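Local atomic coordinates of succinyl-CoA:3-ketoacid-coenzyme A transferase subunit B (Helicobacter pylori, PDB entry 3RRL), a protein that catalyses, as the B subunit of a heterodimeric enzyme, the transfer of coenzyme A from succinyl-CoA to a 3-oxo acid. Residues Ala4-Arg8 and Val184-Glu188; Gly99-Val103 and Ile136-Glu140; Asn106-Trp112 and Leu158-Val164. All coordinates share one frame. Residues are numbered along the deposited sequence.

Contact 2 lies deepest, its centre about 7 Å from the centre of the chain. Contact 3 is also buried and sits beside it. Contact 1 is partly buried and more peripheral. Contacts 1 and 2 both reach the large mixed sheet, through strands 180-186 and 134-138, and they touch where Ile5 packs on Ile138. Contacts 2 and 3 share the small sheet through neighbouring strands 102-104 and 109-114, and Met101 N lies 2.9 Å from Ala110 O. Their chemistry differs with their place. Contact 1 relies on charged and polar side-chain ends. Contact 2 is mostly apolar, with one water bridge. Contact 3 is dominated by hydrogen bonds to the backbone.

Contact 1. Residues Ala4-Arg8 and Val184-Glu188; sequences AIIKR and VELQE
Arg8 and Glu185 form the salt bridge at the heart of this contact. Arg8 NE is 3.1 Å from Glu185 OE1, and Arg8 NH1 is 3.2 Å from the same oxygen. A weak third bond joins Arg8 NE to Glu185 OE2 at 3.3 Å. Arg8 is t at chi1 and p at chi2, while Glu185 is t at both. Arg8 also pairs with Glu12. Gln187, m at chi1 and chi2, gives a weak hydrogen bond from its NE2 to Ala4 O, 3.1 Å away. That nitrogen also bonds Thr169 O. Residues 4-8 are helical. Residues 184-186 end a strand, where Val184 and Glu185 form a classic beta bulge facing Val173. The nearest CA atoms, of Ala4 and Gln187, are 7.4 Å apart. Beyond these bonds contact is light: Gln187 NE2 lies 3.9 Å from Arg8 CB and 4.0 Å from Ala4 CB, and 197 Å² is buried. Helix 2-10 thus meets the end of strand 180-186 and the loop after it chiefly through polar side chains.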
loop_
_atom_site.group_PDB
_atom_site.type_symbol
_atom_site.label_atom_id
_atom_site.label_comp_id
_atom_site.label_asym_id
_atom_site.label_seq_id
_atom_site.Cartn_x
_atom_site.Cartn_y
_atom_site.Cartn_z
ATOM N N ALA B 4 31.848 -25.440 -3.438
ATOM C CA ALA B 4 31.304 -25.890 -4.720
ATOM C C ALA B 4 29.842 -25.466 -4.890
ATOM O O ALA B 4 29.386 -25.204 -6.002
ATOM C CB ALA B 4 31.457 -27.405 -4.873
ATOM N N ILE B 5 29.117 -25.393 -3.780
ATOM C CA ILE B 5 27.722 -24.974 -3.806
ATOM C C ILE B 5 27.616 -23.495 -4.154
ATOM O O ILE B 5 26.866 -23.099 -5.044
ATOM C CB ILE B 5 27.063 -25.186 -2.430
ATOM C CG1 ILE B 5 27.091 -26.667 -2.041
ATOM C CG2 ILE B 5 25.651 -24.657 -2.438
ATOM C CD1 ILE B 5 26.553 -26.953 -0.639
ATOM N N ILE B 6 28.378 -22.685 -3.433
ATOM C CA ILE B 6 28.320 -21.240 -3.557
ATOM C C ILE B 6 28.744 -20.782 -4.942
ATOM O O ILE B 6 28.011 -20.061 -5.624
ATOM C CB ILE B 6 29.181 -20.573 -2.473
ATOM C CG1 ILE B 6 28.487 -20.705 -1.118
ATOM C CG2 ILE B 6 29.438 -19.104 -2.807
ATOM C CD1 ILE B 6 29.422 -20.537 0.061
ATOM N N LYS B 7 29.924 -21.217 -5.361
ATOM C CA LYS B 7 30.435 -20.887 -6.685
ATOM C C LYS B 7 29.513 -21.326 -7.830
ATOM O O LYS B 7 29.431 -20.646 -8.854
ATOM C CB LYS B 7 31.855 -21.435 -6.865
ATOM C CG LYS B 7 32.858 -20.685 -5.989
ATOM C CD LYS B 7 34.304 -21.017 -6.303
ATOM C CE LYS B 7 35.234 -20.178 -5.435
ATOM N NZ LYS B 7 36.674 -20.503 -5.645
ATOM N N ARG B 8 28.813 -22.445 -7.663
ATOM C CA ARG B 8 27.884 -22.898 -8.700
ATOM C C ARG B 8 26.626 -22.036 -8.668
ATOM O O ARG B 8 26.083 -21.672 -9.708
ATOM C CB ARG B 8 27.540 -24.383 -8.531
ATOM C CG ARG B 8 26.501 -24.904 -9.520
ATOM C CD ARG B 8 26.912 -24.645 -10.973
ATOM N NE ARG B 8 25.856 -25.023 -11.914
ATOM C CZ ARG B 8 24.808 -24.255 -12.209
ATOM N NH1 ARG B 8 23.894 -24.678 -13.066
ATOM N NH2 ARG B 8 24.671 -23.060 -11.651
ATOM N N VAL B 184 20.344 -32.461 -13.752
ATOM C CA VAL B 184 20.940 -31.894 -14.953
ATOM C C VAL B 184 22.444 -31.650 -14.888
ATOM O O VAL B 184 23.052 -31.297 -15.893
ATOM C CB VAL B 184 20.215 -30.608 -15.377
ATOM C CG1 VAL B 184 18.749 -30.904 -15.613
ATOM C CG2 VAL B 184 20.371 -29.522 -14.309
ATOM N N GLU B 185 23.043 -31.815 -13.714
ATOM C CA GLU B 185 24.478 -31.585 -13.581
ATOM C C GLU B 185 25.105 -32.350 -12.410
ATOM O O GLU B 185 24.517 -32.448 -11.333
ATOM C CB GLU B 185 24.740 -30.081 -13.450
ATOM C CG GLU B 185 26.173 -29.641 -13.698
ATOM C CD GLU B 185 26.357 -28.129 -13.537
ATOM O OE1 GLU B 185 25.438 -27.361 -13.905
ATOM O OE2 GLU B 185 27.423 -27.708 -13.039
ATOM N N LEU B 186 26.316 -32.857 -12.619
ATOM C CA LEU B 186 27.117 -33.424 -11.540
ATOM C C LEU B 186 28.184 -32.405 -11.160
ATOM O O LEU B 186 28.794 -31.790 -12.036
ATOM C CB LEU B 186 27.798 -34.724 -11.986
ATOM C CG LEU B 186 26.945 -35.973 -12.252
ATOM C CD1 LEU B 186 27.782 -37.081 -12.900
ATOM C CD2 LEU B 186 26.279 -36.472 -10.971
ATOM N N GLN B 187 28.406 -32.217 -9.861
ATOM C CA GLN B 187 29.482 -31.344 -9.400
ATOM C C GLN B 187 30.832 -32.008 -9.662
ATOM O O GLN B 187 30.907 -33.226 -9.842
ATOM C CB GLN B 187 29.322 -31.005 -7.915
ATOM C CG GLN B 187 28.148 -30.073 -7.595
ATOM C CD GLN B 187 28.527 -28.604 -7.643
ATOM O OE1 GLN B 187 29.354 -28.191 -8.454
ATOM N NE2 GLN B 187 27.923 -27.804 -6.761
ATOM N N GLU B 188 31.892 -31.203 -9.691
ATOM C CA GLU B 188 33.231 -31.694 -10.014
ATOM C C GLU B 188 33.685 -32.833 -9.106
ATOM O O GLU B 188 33.654 -32.711 -7.885
ATOM C CB GLU B 188 34.244 -30.549 -9.967
ATOM C CG GLU B 188 34.617 -29.992 -11.331
ATOM C CD GLU B 188 35.458 -30.964 -12.144
ATOM O OE1 GLU B 188 35.893 -30.597 -13.260
ATOM O OE2 GLU B 188 35.688 -32.097 -11.667
#

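Contact 2. Residues Gly99-Val103 and Ile136-Glu140; sequences GGMEV and IVIME
Gly99 is extended, at -87/169. Gly99 CA comes nearest Ile138 CA, 5.2 Å away. Gly99 CA also makes a nearly linear CA-H...O contact with Ile138 O at 3.4 Å. Gly100 is extended too, at -153/152. A water accepts a weak bond from Gly100 N at 3.4 Å and donates to Ile138 O at 2.9 Å. No direct hydrogen bond joins the segments. Gly100 O lies 3.1 Å from Met139 CG. A CB on Gly100 would be tight against Val137 CG1, at 3.3 Å. Strands 95-98 and 134-138 are parallel neighbours in the large sheet of this coenzyme A transferase fold. Here the chain leaves the first of them for the small sheet, and the two segments diverge. Selenomethionine Met101 and Glu102 form a classic beta bulge facing Ala110. Their CA-to-CB bonds point away from residues 136-140, and Glu102 hydrogen-bonds Ser155 and Leu156. Val103, rotamer t, points back toward the second segment. Val103 CG2 is 3.9 Å from Val137 CG1 and 4.0 Å from SE of selenomethionine Met139. Val137 is t, and Met139 is t, t, p.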
loop_
_atom_site.group_PDB
_atom_site.type_symbol
_atom_site.label_atom_id
_atom_site.label_comp_id
_atom_site.label_asym_id
_atom_site.label_seq_id
_atom_site.Cartn_x
_atom_site.Cartn_y
_atom_site.Cartn_z
ATOM N N GLY B 99 18.404 -21.261 1.571
ATOM C CA GLY B 99 18.911 -22.500 2.129
ATOM C C GLY B 99 17.741 -23.420 2.400
ATOM O O GLY B 99 16.595 -22.993 2.320
ATOM N N GLY B 100 18.011 -24.684 2.709
ATOM C CA GLY B 100 16.942 -25.592 3.074
ATOM C C GLY B 100 17.411 -26.703 3.987
ATOM O O GLY B 100 18.590 -27.065 4.005
HETATM N N MSE B 101 16.494 -27.209 4.799
HETATM C CA MSE B 101 16.729 -28.445 5.543
HETATM C C MSE B 101 16.360 -29.700 4.751
HETATM O O MSE B 101 17.027 -30.729 4.850
HETATM C CB MSE B 101 16.045 -28.377 6.898
HETATM C CG MSE B 101 16.579 -27.215 7.729
HETATM SE SE MSE B 101 15.572 -26.921 9.348
HETATM C CE MSE B 101 13.857 -26.484 8.551
ATOM N N GLU B 102 15.290 -29.618 3.976
ATOM C CA GLU B 102 14.883 -30.687 3.083
ATOM C C GLU B 102 14.287 -30.119 1.805
ATOM O O GLU B 102 13.684 -29.065 1.816
ATOM C CB GLU B 102 13.822 -31.573 3.736
ATOM C CG GLU B 102 14.299 -32.547 4.776
ATOM C CD GLU B 102 13.147 -33.230 5.466
ATOM O OE1 GLU B 102 12.005 -32.822 5.244
ATOM O OE2 GLU B 102 13.364 -34.175 6.233
ATOM N N VAL B 103 14.449 -30.838 0.707
ATOM C CA VAL B 103 13.731 -30.557 -0.516
ATOM C C VAL B 103 13.135 -31.865 -0.999
ATOM O O VAL B 103 13.816 -32.859 -1.056
ATOM C CB VAL B 103 14.611 -29.972 -1.597
ATOM C CG1 VAL B 103 13.809 -29.732 -2.837
ATOM C CG2 VAL B 103 15.272 -28.712 -1.118
ATOM N N ILE B 136 15.786 -20.614 -6.314
ATOM C CA ILE B 136 16.888 -21.560 -6.211
ATOM C C ILE B 136 17.176 -21.906 -4.749
ATOM O O ILE B 136 17.365 -21.016 -3.924
ATOM C CB ILE B 136 18.177 -20.981 -6.817
ATOM C CG1 ILE B 136 17.941 -20.535 -8.259
ATOM C CG2 ILE B 136 19.314 -21.998 -6.745
ATOM C CD1 ILE B 136 19.141 -19.829 -8.871
ATOM N N VAL B 137 17.208 -23.197 -4.431
ATOM C CA VAL B 137 17.623 -23.642 -3.109
ATOM C C VAL B 137 19.046 -24.188 -3.189
ATOM O O VAL B 137 19.367 -24.980 -4.078
ATOM C CB VAL B 137 16.699 -24.741 -2.552
ATOM C CG1 VAL B 137 17.289 -25.333 -1.270
ATOM C CG2 VAL B 137 15.311 -24.197 -2.294
ATOM N N ILE B 138 19.899 -23.749 -2.271
ATOM C CA ILE B 138 21.260 -24.261 -2.194
ATOM C C ILE B 138 21.500 -24.836 -0.803
ATOM O O ILE B 138 21.226 -24.190 0.213
ATOM C CB ILE B 138 22.316 -23.191 -2.543
ATOM C CG1 ILE B 138 22.425 -22.139 -1.431
ATOM C CG2 ILE B 138 22.002 -22.568 -3.895
ATOM C CD1 ILE B 138 23.568 -21.147 -1.639
HETATM N N MSE B 139 21.987 -26.067 -0.774
HETATM C CA MSE B 139 21.911 -26.876 0.423
HETATM C C MSE B 139 22.976 -27.956 0.417
HETATM O O MSE B 139 23.304 -28.494 -0.640
HETATM C CB MSE B 139 20.543 -27.537 0.412
HETATM C CG MSE B 139 20.191 -28.340 1.615
HETATM SE SE MSE B 139 18.393 -28.983 1.298
HETATM C CE MSE B 139 18.766 -30.284 -0.098
ATOM N N GLU B 140 23.485 -28.310 1.591
ATOM C CA GLU B 140 24.327 -29.495 1.697
ATOM C C GLU B 140 23.448 -30.718 1.460
ATOM O O GLU B 140 22.317 -30.781 1.948
ATOM C CB GLU B 140 25.030 -29.555 3.055
ATOM C CG GLU B 140 26.249 -28.643 3.144
ATOM C CD GLU B 140 26.707 -28.404 4.567
ATOM O OE1 GLU B 140 27.229 -29.349 5.197
ATOM O OE2 GLU B 140 26.542 -27.265 5.058
HETATM O O HOH W 1 21.346 -24.421 3.112
#

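Contact 3. Residues Asn106-Trp112 and Leu158-Val164; sequences NGDLANW and LTGKGVV
The segments come closest at two glycines, with Gly107 CA 4.1 Å from Gly162 CA. A CB on Gly107 would lie 3.4 Å from Gly162 CA, a tight fit. Gly162 would have more space, but its positive phi (phi/psi 57/38) favours glycine. Gly107 is at 91/9. The loop 158-164 bends over the carbonyl of Gly107: Gly107 O accepts Val164 N at 3.1 Å and, weakly, Val163 N at 3.0 Å. Asp108 reaches into the same bend, and Asp108 OD1 takes Gly162 N at 2.8 Å. The segments then run antiparallel. Leu109 and Gly160 are a hydrogen-bonded pair, with Leu109 N 2.9 Å from Gly160 O and Gly160 N 3.3 Å from Leu109 O. Leu109 O also receives Thr159 N at a very short 2.5 Å. The Leu109 side chain, t and p, fills a hollow lined by Thr159, Val163 and Val164. Leu109 CD2 is 4.0 Å from Thr159 CB, while Leu109 CB is 4.3 Å from Val163 CG2 and 3.9 Å from Val164 CG2. Val129 of helix 125-131 touches both Leu109 and Val163. The Leu158 side chain lies along Ala110 and Asp108, with Leu158 CD2 4.5 Å from Ala110 CB and Leu158 CD1 3.9 Å from Asp108 OD2. Leu158 also packs on the backbone of subunit A. Thr159 projects toward Asn111 and Trp112. Thr159 OG1 accepts Asn111 N at 2.8 Å and donates to Asn111 OD1 at 2.6 Å. Trp112 presents its ring edge, NE1 bonding Leu158 O at 3.0 Å. Thr159 and Gly160 both face Leu109, a classic beta bulge beside the small sheet. The Asn111 side chain is about 10 Å from that of Glu43, the predicted active-site residue.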
loop_
_atom_site.group_PDB
_atom_site.type_symbol
_atom_site.label_atom_id
_atom_site.label_comp_id
_atom_site.label_asym_id
_atom_site.label_seq_id
_atom_site.Cartn_x
_atom_site.Cartn_y
_atom_site.Cartn_z
ATOM N N ASN B 106 8.939 -33.334 -5.403
ATOM C CA ASN B 106 7.861 -32.550 -5.959
ATOM C C ASN B 106 8.181 -31.063 -5.971
ATOM O O ASN B 106 7.390 -30.272 -6.435
ATOM C CB ASN B 106 6.571 -32.809 -5.194
ATOM C CG ASN B 106 5.516 -31.768 -5.467
ATOM O OD1 ASN B 106 5.207 -31.466 -6.614
ATOM N ND2 ASN B 106 4.954 -31.206 -4.407
ATOM N N GLY B 107 9.348 -30.689 -5.468
ATOM C CA GLY B 107 9.718 -29.293 -5.381
ATOM C C GLY B 107 9.337 -28.611 -4.083
ATOM O O GLY B 107 9.418 -27.408 -3.982
ATOM N N ASP B 108 8.892 -29.388 -3.107
ATOM C CA ASP B 108 8.569 -28.891 -1.786
ATOM C C ASP B 108 9.819 -28.469 -1.032
ATOM O O ASP B 108 10.873 -29.044 -1.214
ATOM C CB ASP B 108 7.854 -29.959 -0.981
ATOM C CG ASP B 108 6.584 -30.413 -1.627
ATOM O OD1 ASP B 108 6.161 -29.792 -2.608
ATOM O OD2 ASP B 108 6.007 -31.407 -1.158
ATOM N N LEU B 109 9.700 -27.438 -0.208
ATOM C CA LEU B 109 10.820 -26.953 0.590
ATOM C C LEU B 109 10.515 -26.827 2.075
ATOM O O LEU B 109 9.492 -26.304 2.458
ATOM C CB LEU B 109 11.338 -25.619 0.051
ATOM C CG LEU B 109 12.265 -24.835 0.977
ATOM C CD1 LEU B 109 13.657 -25.426 1.044
ATOM C CD2 LEU B 109 12.326 -23.394 0.609
ATOM N N ALA B 110 11.415 -27.322 2.910
ATOM C CA ALA B 110 11.285 -27.116 4.337
ATOM C C ALA B 110 12.517 -26.393 4.843
ATOM O O ALA B 110 13.598 -26.947 4.840
ATOM C CB ALA B 110 11.121 -28.426 5.046
ATOM N N ASN B 111 12.358 -25.144 5.264
ATOM C CA ASN B 111 13.476 -24.404 5.831
ATOM C C ASN B 111 13.221 -23.538 7.063
ATOM O O ASN B 111 14.090 -22.795 7.467
ATOM C CB ASN B 111 14.234 -23.624 4.756
ATOM C CG ASN B 111 13.586 -22.313 4.411
ATOM O OD1 ASN B 111 12.438 -22.073 4.719
ATOM N ND2 ASN B 111 14.331 -21.457 3.760
ATOM N N TRP B 112 12.042 -23.608 7.653
ATOM C CA TRP B 112 11.779 -22.750 8.796
ATOM C C TRP B 112 11.625 -23.400 10.164
ATOM O O TRP B 112 11.771 -22.739 11.176
ATOM C CB TRP B 112 10.559 -21.883 8.525
ATOM C CG TRP B 112 9.285 -22.625 8.483
ATOM C CD1 TRP B 112 8.826 -23.378 7.472
ATOM C CD2 TRP B 112 8.290 -22.666 9.496
ATOM N NE1 TRP B 112 7.612 -23.899 7.780
ATOM C CE2 TRP B 112 7.254 -23.467 9.023
ATOM C CE3 TRP B 112 8.174 -22.098 10.762
ATOM C CZ2 TRP B 112 6.121 -23.721 9.763
ATOM C CZ3 TRP B 112 7.054 -22.358 11.494
ATOM C CH2 TRP B 112 6.043 -23.160 10.998
ATOM N N LEU B 158 6.577 -27.722 5.903
ATOM C CA LEU B 158 6.885 -27.080 4.632
ATOM C C LEU B 158 6.995 -25.561 4.692
ATOM O O LEU B 158 6.189 -24.883 5.339
ATOM C CB LEU B 158 5.844 -27.447 3.581
ATOM C CG LEU B 158 5.843 -28.888 3.091
ATOM C CD1 LEU B 158 5.177 -28.927 1.723
ATOM C CD2 LEU B 158 7.260 -29.428 3.023
ATOM N N THR B 159 8.004 -25.031 4.010
ATOM C CA THR B 159 8.046 -23.602 3.718
ATOM C C THR B 159 7.151 -23.295 2.518
ATOM O O THR B 159 6.519 -22.242 2.449
ATOM C CB THR B 159 9.457 -23.145 3.406
ATOM O OG1 THR B 159 10.306 -23.461 4.513
ATOM C CG2 THR B 159 9.480 -21.659 3.159
ATOM N N GLY B 160 7.111 -24.225 1.568
ATOM C CA GLY B 160 6.251 -24.089 0.408
ATOM C C GLY B 160 6.143 -25.392 -0.362
ATOM O O GLY B 160 7.040 -26.232 -0.304
ATOM N N LYS B 161 5.046 -25.546 -1.098
ATOM C CA LYS B 161 4.787 -26.757 -1.869
ATOM C C LYS B 161 5.031 -26.499 -3.358
ATOM O O LYS B 161 4.467 -25.566 -3.930
ATOM C CB LYS B 161 3.345 -27.207 -1.621
ATOM C CG LYS B 161 3.015 -28.615 -2.064
ATOM C CD LYS B 161 1.710 -29.087 -1.428
ATOM C CE LYS B 161 1.120 -30.287 -2.173
ATOM N NZ LYS B 161 2.118 -31.369 -2.445
ATOM N N GLY B 162 5.891 -27.307 -3.972
ATOM C CA GLY B 162 6.196 -27.192 -5.394
ATOM C C GLY B 162 6.710 -25.813 -5.782
ATOM O O GLY B 162 6.333 -25.260 -6.818
ATOM N N VAL B 163 7.514 -25.217 -4.910
ATOM C CA VAL B 163 8.067 -23.892 -5.184
ATOM C C VAL B 163 9.494 -23.863 -5.747
ATOM O O VAL B 163 9.946 -22.833 -6.242
ATOM C CB VAL B 163 8.021 -23.026 -3.916
ATOM C CG1 VAL B 163 6.575 -22.774 -3.514
ATOM C CG2 VAL B 163 8.805 -23.702 -2.783
ATOM N N VAL B 164 10.204 -24.981 -5.693
ATOM C CA VAL B 164 11.633 -24.946 -6.001
ATOM C C VAL B 164 11.863 -25.159 -7.484
ATOM O O VAL B 164 11.434 -26.163 -8.027
ATOM C CB VAL B 164 12.419 -26.011 -5.199
ATOM C CG1 VAL B 164 13.896 -25.998 -5.585
ATOM C CG2 VAL B 164 12.254 -25.772 -3.703
#